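Local coordinates for fatty acid/retinol binding protein protein 7, isoform A, confirmed BY transcript evidence (Caenorhabditis elegans, PDB 2W9Y) that probably binds fatty acids such as oleic acid, and perhaps retinoids, as a helical lipid carrier of the nematode FAR family, at residues Leu21-Ser24 against Ser25-Thr28; Ala113-Leu116 against His117-Phe120. All coordinates share one frame; numbering follows the deposited sequence. Where two conformers were deposited one is given.

Contact 1. Residues Leu21-Ser24 against Ser25-Thr28; sequences LEFS and SSIT
Ser26 OG donates a hydrogen bond to Phe23 O, 2.8 Å away and one turn back. Standing between the backbone N and the carbonyl carbon (chi1 85°), the hydroxyl meets Phe23 O from a little outside the carbonyl plane, and it also accepts a hydrogen bond from Arg65 NH1 of helix 60-75. Ser25 N closes a straight helical bond on Leu21 O at 2.9 Å. Ser25 OG adds a weak one to the same oxygen. Beyond this the backbone pattern slackens: Ser26 N is shared weakly between Glu22 O and Phe23 O, and Ile27 N reaches Ser24 O only weakly, at 3.3 Å. A water donates both to Ser24 O (2.7 Å) and to Ile27 O (2.9 Å). On the buried side, Ile27 CD1 lies over one face of the Phe23 ring, a CH-pi contact 3.9 Å from the centroid and shifted toward CZ. Leu66 and Val69 of helix 60-75 also pack on Phe23, while Ile27 reaches Leu35 of helix 32-39. As helix 18-26 runs out, the Ser26 hydroxyl and the water thus supplement weak backbone bonds to Phe23 O and Ser24 O, while the aromatic-aliphatic pair joins that end to the hydrophobic interior.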
ATOM      1  N   LEU A  21      -4.043   5.578  -0.741  1.00 10.18           N
ATOM      2  CA  LEU A  21      -5.208   6.138  -0.061  1.00 11.55           C
ATOM      3  C   LEU A  21      -6.153   6.765  -1.059  1.00 12.57           C
ATOM      4  O   LEU A  21      -7.383   6.601  -0.916  1.00 13.28           O
ATOM      5  CB  LEU A  21      -4.777   7.194   0.975  1.00 10.32           C
ATOM      6  CG  LEU A  21      -4.066   6.621   2.198  1.00  9.11           C
ATOM      7  CD1 LEU A  21      -3.440   7.714   3.156  1.00 11.57           C
ATOM      8  CD2 LEU A  21      -5.017   5.768   3.036  1.00 14.54           C
ATOM      9  N   GLU A  22      -5.616   7.453  -2.067  1.00 11.54           N
ATOM     10  CA  GLU A  22      -6.471   8.115  -3.065  1.00 11.71           C
ATOM     11  C   GLU A  22      -7.152   7.057  -3.861  1.00 12.03           C
ATOM     12  O   GLU A  22      -8.359   7.214  -4.178  1.00 11.39           O
ATOM     13  CB  GLU A  22      -5.661   9.031  -4.030  1.00 12.31           C
ATOM     14  CG  GLU A  22      -5.201  10.369  -3.354  1.00 14.12           C
ATOM     15  CD  GLU A  22      -4.278  11.225  -4.239  1.00 19.41           C
ATOM     16  OE1 GLU A  22      -3.673  10.717  -5.206  1.00 21.56           O
ATOM     17  OE2 GLU A  22      -4.132  12.421  -3.962  1.00 20.48           O
ATOM     18  N   PHE A  23      -6.433   5.964  -4.152  1.00 11.08           N
ATOM     19  CA  PHE A  23      -7.085   4.846  -4.879  1.00 10.72           C
ATOM     20  C   PHE A  23      -8.235   4.289  -4.033  1.00 11.49           C
ATOM     21  O   PHE A  23      -9.346   4.053  -4.537  1.00 12.94           O
ATOM     22  CB  PHE A  23      -6.059   3.741  -5.219  1.00  8.99           C
ATOM     23  CG  PHE A  23      -6.664   2.506  -5.805  1.00  9.65           C
ATOM     24  CD1 PHE A  23      -7.085   2.463  -7.122  1.00 10.00           C
ATOM     25  CD2 PHE A  23      -6.815   1.363  -5.021  1.00 12.04           C
ATOM     26  CE1 PHE A  23      -7.631   1.324  -7.634  1.00  9.60           C
ATOM     27  CE2 PHE A  23      -7.355   0.225  -5.539  1.00 11.46           C
ATOM     28  CZ  PHE A  23      -7.749   0.209  -6.828  1.00 10.78           C
ATOM     29  N   SER A  24      -7.990   4.051  -2.757  1.00 12.15           N
ATOM     30  CA  SER A  24      -9.039   3.428  -1.864  1.00 14.63           C
ATOM     31  C   SER A  24     -10.263   4.322  -1.740  1.00 16.65           C
ATOM     32  O   SER A  24     -11.378   3.831  -1.762  1.00 17.02           O
ATOM     33  CB  SER A  24      -8.554   3.162  -0.460  1.00 14.38           C
ATOM     34  OG  SER A  24      -7.458   2.299  -0.486  1.00 22.02           O
ATOM     35  N   SER A  25     -10.040   5.628  -1.614  1.00 17.85           N
ATOM     36  CA  SER A  25     -11.132   6.608  -1.585  1.00 20.12           C
ATOM     37  C   SER A  25     -11.982   6.618  -2.836  1.00 20.37           C
ATOM     38  O   SER A  25     -13.197   6.904  -2.789  1.00 22.53           O
ATOM     39  CB  SER A  25     -10.541   8.017  -1.456  1.00 21.62           C
ATOM     40  OG  SER A  25     -10.162   8.237  -0.123  1.00 25.51           O
ATOM     41  N   SER A  26     -11.347   6.324  -3.952  1.00 19.02           N
ATOM     42  CA  SER A  26     -11.979   6.420  -5.237  1.00 17.81           C
ATOM     43  C   SER A  26     -12.919   5.247  -5.485  1.00 17.81           C
ATOM     44  O   SER A  26     -13.781   5.365  -6.361  1.00 18.44           O
ATOM     45  CB  SER A  26     -10.938   6.511  -6.364  1.00 17.57           C
ATOM     46  OG  SER A  26     -10.476   5.221  -6.788  1.00 15.62           O
ATOM     47  N   ILE A  27     -12.752   4.115  -4.776  1.00 16.55           N
ATOM     48  CA  ILE A  27     -13.476   2.881  -5.073  1.00 15.33           C
ATOM     49  C   ILE A  27     -14.961   3.117  -4.834  1.00 15.16           C
ATOM     50  O   ILE A  27     -15.356   3.467  -3.722  1.00 14.89           O
ATOM     51  CB  ILE A  27     -13.055   1.718  -4.109  1.00 14.80           C
ATOM     52  CG1 ILE A  27     -11.572   1.365  -4.248  1.00 15.74           C
ATOM     53  CG2 ILE A  27     -13.860   0.440  -4.358  1.00 16.50           C
ATOM     54  CD1 ILE A  27     -11.101   1.319  -5.687  1.00 16.41           C
ATOM     55  N   THR A  28     -15.773   2.905  -5.867  1.00 14.32           N
ATOM     56  CA  THR A  28     -17.233   3.054  -5.772  1.00 15.39           C
ATOM     57  C   THR A  28     -17.861   1.778  -5.235  1.00 15.02           C
ATOM     58  O   THR A  28     -17.195   0.733  -5.101  1.00 14.77           O
ATOM     59  CB  THR A  28     -17.837   3.310  -7.176  1.00 15.45           C
ATOM     60  OG1 THR A  28     -17.504   2.203  -8.024  1.00 16.88           O
ATOM     61  CG2 THR A  28     -17.333   4.593  -7.822  1.00 16.23           C
TER
HETATM   62  O   HOH W   1     -13.976   3.535  -1.126  1.00 18.94           O

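Contact 2. Residues Ala113-Leu116 against His117-Phe120; sequences AKRL and HQEF. With SO4 (sulfate ion), chain C.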
ATOM      1  N   ALA A 113       3.046  -3.195  11.347  1.00 10.56           N
ATOM      2  CA  ALA A 113       3.249  -1.749  11.359  1.00  9.84           C
ATOM      3  C   ALA A 113       4.090  -1.270  12.560  1.00  9.98           C
ATOM      4  O   ALA A 113       4.995  -0.424  12.403  1.00 10.55           O
ATOM      5  CB  ALA A 113       1.906  -1.034  11.284  1.00 11.00           C
ATOM      6  N   LYS A 114       3.868  -1.837  13.731  1.00  7.82           N
ATOM      7  CA  LYS A 114       4.686  -1.502  14.928  1.00  9.07           C
ATOM      8  C   LYS A 114       6.126  -1.943  14.638  1.00  7.65           C
ATOM      9  O   LYS A 114       7.061  -1.254  15.059  1.00  8.31           O
ATOM     10  CB  LYS A 114       4.207  -2.259  16.229  1.00  8.76           C
ATOM     11  CG  LYS A 114       2.747  -1.983  16.624  1.00 14.76           C
ATOM     12  CD  LYS A 114       2.607  -0.677  17.285  1.00 22.09           C
ATOM     13  CE  LYS A 114       1.081  -0.382  17.718  1.00 25.97           C
ATOM     14  NZ  LYS A 114       0.515  -1.290  18.736  1.00 27.78           N
ATOM     15  N   ARG A 115       6.306  -3.088  13.972  1.00  7.12           N
ATOM     16  CA  ARG A 115       7.714  -3.564  13.602  1.00  7.13           C
ATOM     17  C   ARG A 115       8.369  -2.579  12.649  1.00  8.31           C
ATOM     18  O   ARG A 115       9.517  -2.239  12.822  1.00  9.48           O
ATOM     19  CB  ARG A 115       7.733  -4.940  12.953  1.00  7.75           C
ATOM     20  CG  ARG A 115       7.536  -6.119  13.961  1.00  9.16           C
ATOM     21  CD  ARG A 115       8.724  -6.317  14.883  1.00 13.01           C
ATOM     22  NE  ARG A 115       9.868  -6.638  14.040  1.00 13.28           N
ATOM     23  CZ  ARG A 115      11.029  -6.013  14.039  1.00 12.89           C
ATOM     24  NH1 ARG A 115      11.296  -5.101  14.943  1.00 13.33           N
ATOM     25  NH2 ARG A 115      11.947  -6.337  13.154  1.00 18.21           N
ATOM     26  N   LEU A 116       7.639  -2.119  11.639  1.00  7.13           N
ATOM     27  CA  LEU A 116       8.164  -1.090  10.746  1.00  9.20           C
ATOM     28  C   LEU A 116       8.622   0.180  11.406  1.00  8.79           C
ATOM     29  O   LEU A 116       9.623   0.798  10.997  1.00  7.55           O
ATOM     30  CB  LEU A 116       7.090  -0.697   9.707  1.00  9.89           C
ATOM     31  CG  LEU A 116       6.923  -1.690   8.568  1.00 12.35           C
ATOM     32  CD1 LEU A 116       5.621  -1.245   7.805  1.00 16.20           C
ATOM     33  CD2 LEU A 116       8.152  -1.670   7.703  1.00 13.22           C
ATOM     34  N   HIS A 117       7.836   0.647  12.359  1.00  8.13           N
ATOM     35  CA  HIS A 117       8.251   1.845  13.114  1.00  8.51           C
ATOM     36  C   HIS A 117       9.537   1.572  13.906  1.00  9.50           C
ATOM     37  O   HIS A 117      10.420   2.424  13.964  1.00  9.47           O
ATOM     38  CB  HIS A 117       7.141   2.268  14.064  1.00  7.57           C
ATOM     39  CG  HIS A 117       7.418   3.534  14.826  1.00 12.22           C
ATOM     40  ND1 HIS A 117       7.510   4.766  14.220  1.00 14.58           N
ATOM     41  CD2 HIS A 117       7.687   3.749  16.143  1.00 13.86           C
ATOM     42  CE1 HIS A 117       7.792   5.688  15.130  1.00 16.32           C
ATOM     43  NE2 HIS A 117       7.862   5.107  16.310  1.00 16.52           N
ATOM     44  N   GLN A 118       9.592   0.430  14.585  1.00  8.39           N
ATOM     45  CA  GLN A 118      10.805   0.091  15.367  1.00  7.74           C
ATOM     46  C   GLN A 118      12.035   0.036  14.428  1.00  8.81           C
ATOM     47  O   GLN A 118      13.127   0.583  14.729  1.00  9.78           O
ATOM     48  CB  GLN A 118      10.575  -1.237  16.097  1.00  6.89           C
ATOM     49  CG  GLN A 118      11.615  -1.582  17.178  1.00  5.00           C
ATOM     50  CD  GLN A 118      12.757  -2.464  16.625  1.00  8.04           C
ATOM     51  OE1 GLN A 118      12.909  -2.676  15.401  1.00  9.63           O
ATOM     52  NE2 GLN A 118      13.546  -2.990  17.532  1.00  6.80           N
ATOM     53  N   GLU A 119      11.854  -0.561  13.251  1.00  8.64           N
ATOM     54  CA  GLU A 119      12.955  -0.762  12.329  0.50  9.99           C
ATOM     55  C   GLU A 119      13.453   0.549  11.783  1.00 10.28           C
ATOM     56  O   GLU A 119      14.669   0.722  11.513  1.00 11.41           O
ATOM     57  CB  GLU A 119      12.506  -1.660  11.183  0.50 10.39           C
ATOM     58  CG  GLU A 119      12.320  -3.131  11.599  0.50 13.68           C
ATOM     59  CD  GLU A 119      11.615  -3.961  10.539  0.50 15.98           C
ATOM     60  OE1 GLU A 119      10.390  -3.761  10.317  0.50 19.47           O
ATOM     61  OE2 GLU A 119      12.270  -4.824   9.923  0.50 20.77           O
ATOM     62  N   PHE A 120      12.525   1.482  11.587  1.00 10.09           N
ATOM     63  CA  PHE A 120      12.893   2.774  10.972  1.00  8.87           C
ATOM     64  C   PHE A 120      13.850   3.464  11.921  1.00 10.39           C
ATOM     65  O   PHE A 120      14.843   4.130  11.529  1.00  8.73           O
ATOM     66  CB  PHE A 120      11.639   3.632  10.763  1.00  7.24           C
ATOM     67  CG  PHE A 120      11.933   4.965  10.164  1.00  8.11           C
ATOM     68  CD1 PHE A 120      12.153   5.066   8.809  1.00  8.01           C
ATOM     69  CD2 PHE A 120      12.112   6.080  10.984  1.00  8.77           C
ATOM     70  CE1 PHE A 120      12.448   6.330   8.194  1.00  8.92           C
ATOM     71  CE2 PHE A 120      12.431   7.336  10.431  1.00 12.08           C
ATOM     72  CZ  PHE A 120      12.614   7.461   9.024  1.00 11.34           C
TER
HETATM   73  S   SO4 C1140      10.889  -8.590  10.460  1.00 63.40           S
HETATM   74  O1  SO4 C1140      10.526  -8.016   9.156  1.00 63.74           O
HETATM   75  O2  SO4 C1140      12.139  -7.891  10.797  1.00 63.70           O
HETATM   76  O3  SO4 C1140       9.821  -8.358  11.433  1.00 61.52           O
HETATM   77  O4  SO4 C1140      11.099 -10.057  10.387  1.00 63.71           O
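Arg115 bends its guanidinium forward, toward the C-terminal end of the helix, where Gln118 meets its edge and Glu119 OE1 lies over one face, offset toward the rim. The side chains of Arg115 and Gln118 run side by side in the same direction, with guanidinium and amide planes 68° apart; Arg115 NH1 gives Gln118 OE1 a weak bond of 2.9 Å, bent to 137°. Bends at chi2 and chi3 fold the arginine over for this reach. In the conformer described, Glu119 OE2 sits 3.6 Å from Arg115 NH2 but well out of the guanidinium plane, a pairing of charge alone that a second conformer leaves less certain; OE2 also pairs with Lys90 of helix 82-104. A sulfate, probably from the crystallisation liquor, occupies another part of the guanidinium edge, accepting from Arg115 NE through O3 (3.1 Å) and from NH2 through O2 (2.8 Å). Underneath run regular bonds such as Glu119 N to Arg115 O, 2.9 Å. Leu116 packs on Met94 of helix 82-104, and the Phe120 ring stacks with Phe140. With exposed Arg115 and Gln118 on one side and buried Ala113, Leu116 and Phe120 on another, helix 111-121 is amphipathic.

Contact 1 precedes contact 2 along the chain, the first at the C-terminal end of helix 18-26 and the second within helix 111-121. Their centres are about 25 Å apart on opposite sides of the chain's centre, and their nearest atoms remain about 13 Å from each other, so they do not touch. Each helix has its own neighbours: helices 60-75 and 32-39 pack against contact 1, helices 82-104 and 125-134 against contact 2. Both belong to the one Gp-FAR-1 region of this single-chain, strandless protein. Each turns buried apolar residues, Phe23 and Ile27 or Leu116 and Phe120, to neighbouring helices and has exposed polar ones besides, so the two are separate local units of the helical fold.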